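Local coordinates for periplasmic oligopeptide-binding protein (Burkholderia pseudomallei, PDB 3ZS6) that probably binds oligopeptides in the periplasm and delivers them to an ABC transporter for uptake into the cell, at residues G38-D43 / E147-A152; F85-Q90 / T155-D160. All coordinates share one frame; numbering follows the deposited sequence. Where two conformers were deposited one is given.

Contact 1. Residues G38-D43 / E147-A152; sequences GLARID and ELTAMA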
loop_
_atom_site.group_PDB
_atom_site.type_symbol
_atom_site.label_atom_id
_atom_site.label_comp_id
_atom_site.label_asym_id
_atom_site.label_seq_id
_atom_site.Cartn_x
_atom_site.Cartn_y
_atom_site.Cartn_z
ATOM N N GLY A 38 -1.480 16.104 5.123
ATOM C CA GLY A 38 -1.721 16.569 3.769
ATOM C C GLY A 38 -2.935 17.478 3.694
ATOM O O GLY A 38 -3.455 17.914 4.726
ATOM N N LEU A 39 -3.391 17.758 2.474
ATOM C CA LEU A 39 -4.601 18.561 2.269
ATOM C C LEU A 39 -5.787 17.966 3.032
ATOM O O LEU A 39 -6.575 18.691 3.659
ATOM C CB LEU A 39 -4.925 18.667 0.774
ATOM C CG LEU A 39 -3.878 19.412 -0.073
ATOM C CD1 LEU A 39 -4.130 19.284 -1.591
ATOM C CD2 LEU A 39 -3.790 20.884 0.338
ATOM N N ALA A 40 -5.891 16.640 2.975
ATOM C CA ALA A 40 -6.945 15.896 3.651
ATOM C C ALA A 40 -6.347 14.778 4.512
ATOM O O ALA A 40 -5.154 14.480 4.412
ATOM C CB ALA A 40 -7.911 15.315 2.623
ATOM N N ARG A 41 -7.183 14.166 5.351
ATOM C CA ARG A 41 -6.793 12.998 6.143
ATOM C C ARG A 41 -7.842 11.899 5.987
ATOM O O ARG A 41 -8.993 12.178 5.644
ATOM C CB ARG A 41 -6.709 13.337 7.645
ATOM C CG ARG A 41 -5.702 14.390 8.058
ATOM C CD ARG A 41 -5.425 14.302 9.572
ATOM N NE ARG A 41 -6.657 14.276 10.365
ATOM C CZ ARG A 41 -7.088 13.229 11.068
ATOM N NH1 ARG A 41 -6.388 12.099 11.099
ATOM N NH2 ARG A 41 -8.227 13.316 11.752
ATOM N N ILE A 42 -7.454 10.660 6.271
ATOM C CA ILE A 42 -8.420 9.572 6.433
ATOM C C ILE A 42 -8.591 9.327 7.918
ATOM O O ILE A 42 -7.611 9.033 8.607
ATOM C CB ILE A 42 -7.941 8.262 5.797
ATOM C CG1 ILE A 42 -7.600 8.476 4.318
ATOM C CG2 ILE A 42 -9.003 7.152 5.994
ATOM C CD1 ILE A 42 -8.759 9.076 3.486
ATOM N N ASP A 43 -9.818 9.463 8.423
ATOM C CA ASP A 43 -10.037 9.344 9.867
ATOM C C ASP A 43 -10.284 7.896 10.292
ATOM O O ASP A 43 -10.136 6.968 9.492
ATOM C CB ASP A 43 -11.148 10.292 10.369
ATOM C CG ASP A 43 -12.565 9.773 10.087
ATOM O OD1 ASP A 43 -12.742 8.597 9.684
ATOM O OD2 ASP A 43 -13.518 10.556 10.294
ATOM N N GLU A 147 -9.254 12.020 -1.918
ATOM C CA GLU A 147 -8.755 10.815 -1.247
ATOM C C GLU A 147 -7.250 10.636 -1.409
ATOM O O GLU A 147 -6.561 10.230 -0.469
ATOM C CB GLU A 147 -9.452 9.554 -1.776
ATOM C CG GLU A 147 -10.818 9.297 -1.188
ATOM C CD GLU A 147 -11.431 7.997 -1.685
ATOM O OE1 GLU A 147 -10.980 6.910 -1.255
ATOM O OE2 GLU A 147 -12.375 8.068 -2.495
ATOM N N LEU A 148 -6.751 10.913 -2.613
ATOM C CA LEU A 148 -5.333 10.743 -2.904
ATOM C C LEU A 148 -4.458 11.654 -2.047
ATOM O O LEU A 148 -3.374 11.255 -1.618
ATOM C CB LEU A 148 -5.041 10.984 -4.395
ATOM C CG LEU A 148 -5.330 9.816 -5.352
ATOM C CD1 LEU A 148 -6.821 9.531 -5.436
ATOM C CD2 LEU A 148 -4.756 10.092 -6.738
ATOM N N THR A 149 -4.931 12.880 -1.817
ATOM C CA THR A 149 -4.164 13.889 -1.093
ATOM C C THR A 149 -4.023 13.544 0.392
ATOM O O THR A 149 -3.281 14.205 1.116
ATOM C CB THR A 149 -4.816 15.297 -1.216
ATOM O OG1 THR A 149 -5.989 15.358 -0.392
ATOM C CG2 THR A 149 -5.204 15.588 -2.659
ATOM N N ALA A 150 -4.734 12.516 0.849
ATOM C CA ALA A 150 -4.615 12.076 2.239
ATOM C C ALA A 150 -3.451 11.097 2.469
ATOM O O ALA A 150 -3.158 10.735 3.607
ATOM C CB ALA A 150 -5.938 11.469 2.733
ATOM N N MET A 151 -2.779 10.670 1.403
ATOM C CA MET A 151 -1.670 9.716 1.507
ATOM C C MET A 151 -0.325 10.409 1.755
ATOM O O MET A 151 -0.145 11.572 1.400
ATOM C CB MET A 151 -1.592 8.857 0.238
ATOM C CG MET A 151 -2.717 7.823 0.100
ATOM S SD MET A 151 -2.792 6.645 1.485
ATOM C CE MET A 151 -4.025 7.396 2.529
ATOM N N ALA A 152 0.629 9.670 2.311
ATOM C CA ALA A 152 1.902 10.261 2.722
ATOM C C ALA A 152 2.709 10.960 1.625
ATOM O O ALA A 152 3.277 12.023 1.865
ATOM C CB ALA A 152 2.758 9.237 3.472
HETATM O O HOH W 1 -2.862 13.663 5.362
HETATM O O HOH W 2 -1.981 16.477 0.198
HETATM O O HOH W 3 -4.482 10.496 6.034
#
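Ile-42 and Ala-40 pack against Ala-150, where an edge strand of the five-stranded antiparallel sheet meets a type I beta turn, Leu-148 to Met-151. The turn follows the short helix 145-148 and is closed by the bond from Met-151 N to Leu-148 O. Ala-150 is at the middle of the tight part. Ala-150 CB points at the strand and sits 3.8 Å from Ile-42 CG1, with Ile-42 CD1 equally near. Ile-42 CG1 is anti to the carbonyl carbon (chi1 -55°), and with chi2 also at -55° both CG1 and CD1 come round to the turn. In one of its two conformers Met-151 also bends its CE back to Ile-42 CG1, a contact that is therefore doubtful. The backbones come close as well: Ala-150 CA lies 3.3 Å from Ala-40 O in a CH...O contact with 148° at the hydrogen.

Thr-149 fits against Leu-39 and Ala-40, at the start of the strand. Its side chain crosses that of Leu-39 at about a right angle, with CG2 near Leu-39 CD1. Thr-149 OG1 faces Ala-40 CB at 3.6 Å; its hydrogen-bond partner is Pro-146 O, on its own side of the contact. Phe-66 of strand 63-68 and Trp-89 of helix 82-93 both touch Thr-149.

Arg-41 points away from the turn, and its guanidinium forms a salt bridge with Asp-501. The looser part is the hydrated side, where waters bridge N-H and C=O groups of the two backbones. One water accepts from Leu-39 N and donates to Thr-149 O. Another takes the N-H of Gly-38 and lies 2.6 Å from Ala-40 O. A third water accepts from Ile-42 N at 3.0 Å and donates to Ala-150 O at 2.8 Å.

Contact 2. Residues F85-Q90 / T155-D160; sequences FVYAWQ and TPVNKD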
loop_
_atom_site.group_PDB
_atom_site.type_symbol
_atom_site.label_atom_id
_atom_site.label_comp_id
_atom_site.label_asym_id
_atom_site.label_seq_id
_atom_site.Cartn_x
_atom_site.Cartn_y
_atom_site.Cartn_z
ATOM N N PHE A 85 3.014 22.972 -0.672
ATOM C CA PHE A 85 2.469 21.868 -1.459
ATOM C C PHE A 85 2.974 21.896 -2.907
ATOM O O PHE A 85 3.328 20.855 -3.466
ATOM C CB PHE A 85 0.934 21.844 -1.396
ATOM C CG PHE A 85 0.396 21.403 -0.056
ATOM C CD1 PHE A 85 0.196 22.322 0.966
ATOM C CD2 PHE A 85 0.113 20.063 0.183
ATOM C CE1 PHE A 85 -0.291 21.913 2.206
ATOM C CE2 PHE A 85 -0.369 19.644 1.414
ATOM C CZ PHE A 85 -0.570 20.569 2.427
ATOM N N VAL A 86 3.015 23.084 -3.505
ATOM C CA VAL A 86 3.566 23.230 -4.848
ATOM C C VAL A 86 4.981 22.634 -4.883
ATOM O O VAL A 86 5.309 21.827 -5.759
ATOM C CB VAL A 86 3.583 24.715 -5.314
ATOM C CG1 VAL A 86 4.315 24.854 -6.647
ATOM C CG2 VAL A 86 2.154 25.272 -5.428
ATOM N N TYR A 87 5.802 23.023 -3.912
ATOM C CA TYR A 87 7.169 22.517 -3.804
ATOM C C TYR A 87 7.216 20.998 -3.649
ATOM O O TYR A 87 7.960 20.315 -4.356
ATOM C CB TYR A 87 7.896 23.179 -2.628
ATOM C CG TYR A 87 9.209 22.516 -2.287
ATOM C CD1 TYR A 87 10.353 22.755 -3.049
ATOM C CD2 TYR A 87 9.309 21.641 -1.212
ATOM C CE1 TYR A 87 11.562 22.140 -2.745
ATOM C CE2 TYR A 87 10.511 21.029 -0.897
ATOM C CZ TYR A 87 11.636 21.280 -1.670
ATOM O OH TYR A 87 12.833 20.668 -1.364
ATOM N N ALA A 88 6.418 20.477 -2.724
ATOM C CA ALA A 88 6.412 19.048 -2.428
ATOM C C ALA A 88 6.038 18.217 -3.644
ATOM O O ALA A 88 6.684 17.215 -3.938
ATOM C CB ALA A 88 5.461 18.738 -1.259
ATOM N N TRP A 89 4.988 18.632 -4.343
ATOM C CA TRP A 89 4.496 17.867 -5.484
ATOM C C TRP A 89 5.426 17.959 -6.699
ATOM O O TRP A 89 5.648 16.961 -7.387
ATOM C CB TRP A 89 3.062 18.280 -5.855
ATOM C CG TRP A 89 2.049 17.909 -4.804
ATOM C CD1 TRP A 89 2.304 17.586 -3.496
ATOM C CD2 TRP A 89 0.628 17.808 -4.973
ATOM N NE1 TRP A 89 1.125 17.303 -2.839
ATOM C CE2 TRP A 89 0.083 17.432 -3.723
ATOM C CE3 TRP A 89 -0.235 17.999 -6.056
ATOM C CZ2 TRP A 89 -1.294 17.255 -3.526
ATOM C CZ3 TRP A 89 -1.608 17.820 -5.858
ATOM C CH2 TRP A 89 -2.118 17.446 -4.606
ATOM N N GLN A 90 5.970 19.147 -6.955
ATOM C CA GLN A 90 6.958 19.315 -8.021
ATOM C C GLN A 90 8.176 18.422 -7.730
ATOM O O GLN A 90 8.717 17.758 -8.622
ATOM C CB GLN A 90 7.390 20.785 -8.145
ATOM C CG GLN A 90 6.357 21.717 -8.806
ATOM C CD GLN A 90 6.831 23.162 -8.869
ATOM O OE1 GLN A 90 7.935 23.479 -8.434
ATOM N NE2 GLN A 90 5.992 24.046 -9.410
ATOM N N THR A 155 1.829 14.659 1.170
ATOM C CA THR A 155 2.015 15.618 2.260
ATOM C C THR A 155 3.064 16.680 1.903
ATOM O O THR A 155 3.923 16.458 1.040
ATOM C CB THR A 155 2.402 14.942 3.591
ATOM O OG1 THR A 155 3.625 14.210 3.433
ATOM C CG2 THR A 155 1.290 14.002 4.054
ATOM N N PRO A 156 2.996 17.843 2.568
ATOM C CA PRO A 156 3.935 18.916 2.224
ATOM C C PRO A 156 5.303 18.647 2.822
ATOM O O PRO A 156 5.428 17.868 3.769
ATOM C CB PRO A 156 3.301 20.158 2.860
ATOM C CG PRO A 156 2.520 19.625 4.027
ATOM C CD PRO A 156 2.041 18.242 3.621
ATOM N N VAL A 157 6.317 19.274 2.236
ATOM C CA VAL A 157 7.687 19.188 2.718
ATOM C C VAL A 157 8.281 20.585 2.867
ATOM O O VAL A 157 7.993 21.469 2.065
ATOM C CB VAL A 157 8.557 18.378 1.749
ATOM C CG1 VAL A 157 10.001 18.388 2.202
ATOM C CG2 VAL A 157 8.025 16.953 1.644
ATOM N N ASN A 158 9.110 20.772 3.887
ATOM C CA ASN A 158 9.696 22.072 4.191
ATOM C C ASN A 158 10.978 22.314 3.402
ATOM O O ASN A 158 12.034 21.767 3.723
ATOM C CB ASN A 158 9.950 22.184 5.702
ATOM C CG ASN A 158 10.449 23.563 6.120
ATOM O OD1 ASN A 158 11.607 23.910 5.897
ATOM N ND2 ASN A 158 9.579 24.342 6.754
ATOM N N LYS A 159 10.872 23.136 2.363
ATOM C CA LYS A 159 11.981 23.388 1.445
ATOM C C LYS A 159 13.281 23.766 2.166
ATOM O O LYS A 159 14.354 23.255 1.843
ATOM C CB LYS A 159 11.584 24.486 0.448
ATOM C CG LYS A 159 12.725 25.041 -0.389
ATOM C CD LYS A 159 12.320 26.360 -1.046
ATOM C CE LYS A 159 13.510 27.051 -1.691
ATOM N NZ LYS A 159 13.201 28.462 -2.076
ATOM N N ASP A 160 13.184 24.665 3.139
ATOM C CA ASP A 160 14.367 25.116 3.858
ATOM C C ASP A 160 15.062 23.957 4.564
ATOM O O ASP A 160 16.292 23.846 4.539
ATOM C CB ASP A 160 14.006 26.204 4.871
ATOM C CG ASP A 160 13.674 27.535 4.210
ATOM O OD1 ASP A 160 14.024 27.721 3.023
ATOM O OD2 ASP A 160 13.070 28.396 4.887
#
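Tyr-87 lays one ring face on the start of helix 159-165. Lys-159 CB stands over the Tyr-87 ring centre, 3.7 Å from the centroid and 7° off the normal, a CH-pi contact. Lys-159 CA is close to the CE2 side of the same ring. The two side chains cross at about a right angle, and the lysine chain then runs on extended, carrying its amino end away. Tyr-87 CG is anti to the backbone N (chi1 169°), which swings the ring out from helix 82-93 to this position. Val-157 O approaches the ring obliquely, 3.5 Å from Tyr-87 CD2.

Phe-85, two residues earlier on the helix, makes a second CH-pi contact. Pro-156 CB lies over the Phe-85 ring centre, 8° off the normal, at 3.9 Å from the centroid. Pro-156 CD reaches Phe-85 CE2 at 3.6 Å, and the two side chains run side by side in the same direction. Between the aromatic rings, the small Ala-88 lets the chain come close to the helix. Ala-88 CB is 3.6 Å from both Thr-155 O and Val-157 N.

This is a helix packed on the extended lead-in to another helix, within the family 5 solute-binding fold. Ring faces and a methyl group of the helix meet proline, lysine and backbone atoms, and direct hydrogen bonds between the two segments are absent.

Further out, polar bonds fix both partners. Trp-89 NE1 is bonded to Leu-154 O, tying the helix to the chain just before Thr-155. Thr-155 OG1 bonds to Ala-152 O. Phe-85 also rests on Ile-134 of strand 133-137, and Val-162 touches both Tyr-87 and Val-157. Asn-158 is the N-cap of helix 159-165; its OD1 caps Ala-161 N.

Overall arrangement
From the N terminus the chain first passes 38-43, which holds an edge strand of the five-stranded sheet, and then 85-90 on helix 82-93. Residues 147-152 return to the first segment and close a loop of about a hundred residues, contact 1. Soon after, 155-160 returns to the helix and closes contact 2. The segments alternate along the chain, and the two loops therefore cross rather than nest. Their centres are 15 Å apart, and they touch: Leu-39 CD1 packs on Trp-89 CZ2 at 4.0 Å, and Gly-38 N on Thr-155 CG2. Together they join the sheet edge, helix 82-93 and the connection between helices 145-148 and 159-165.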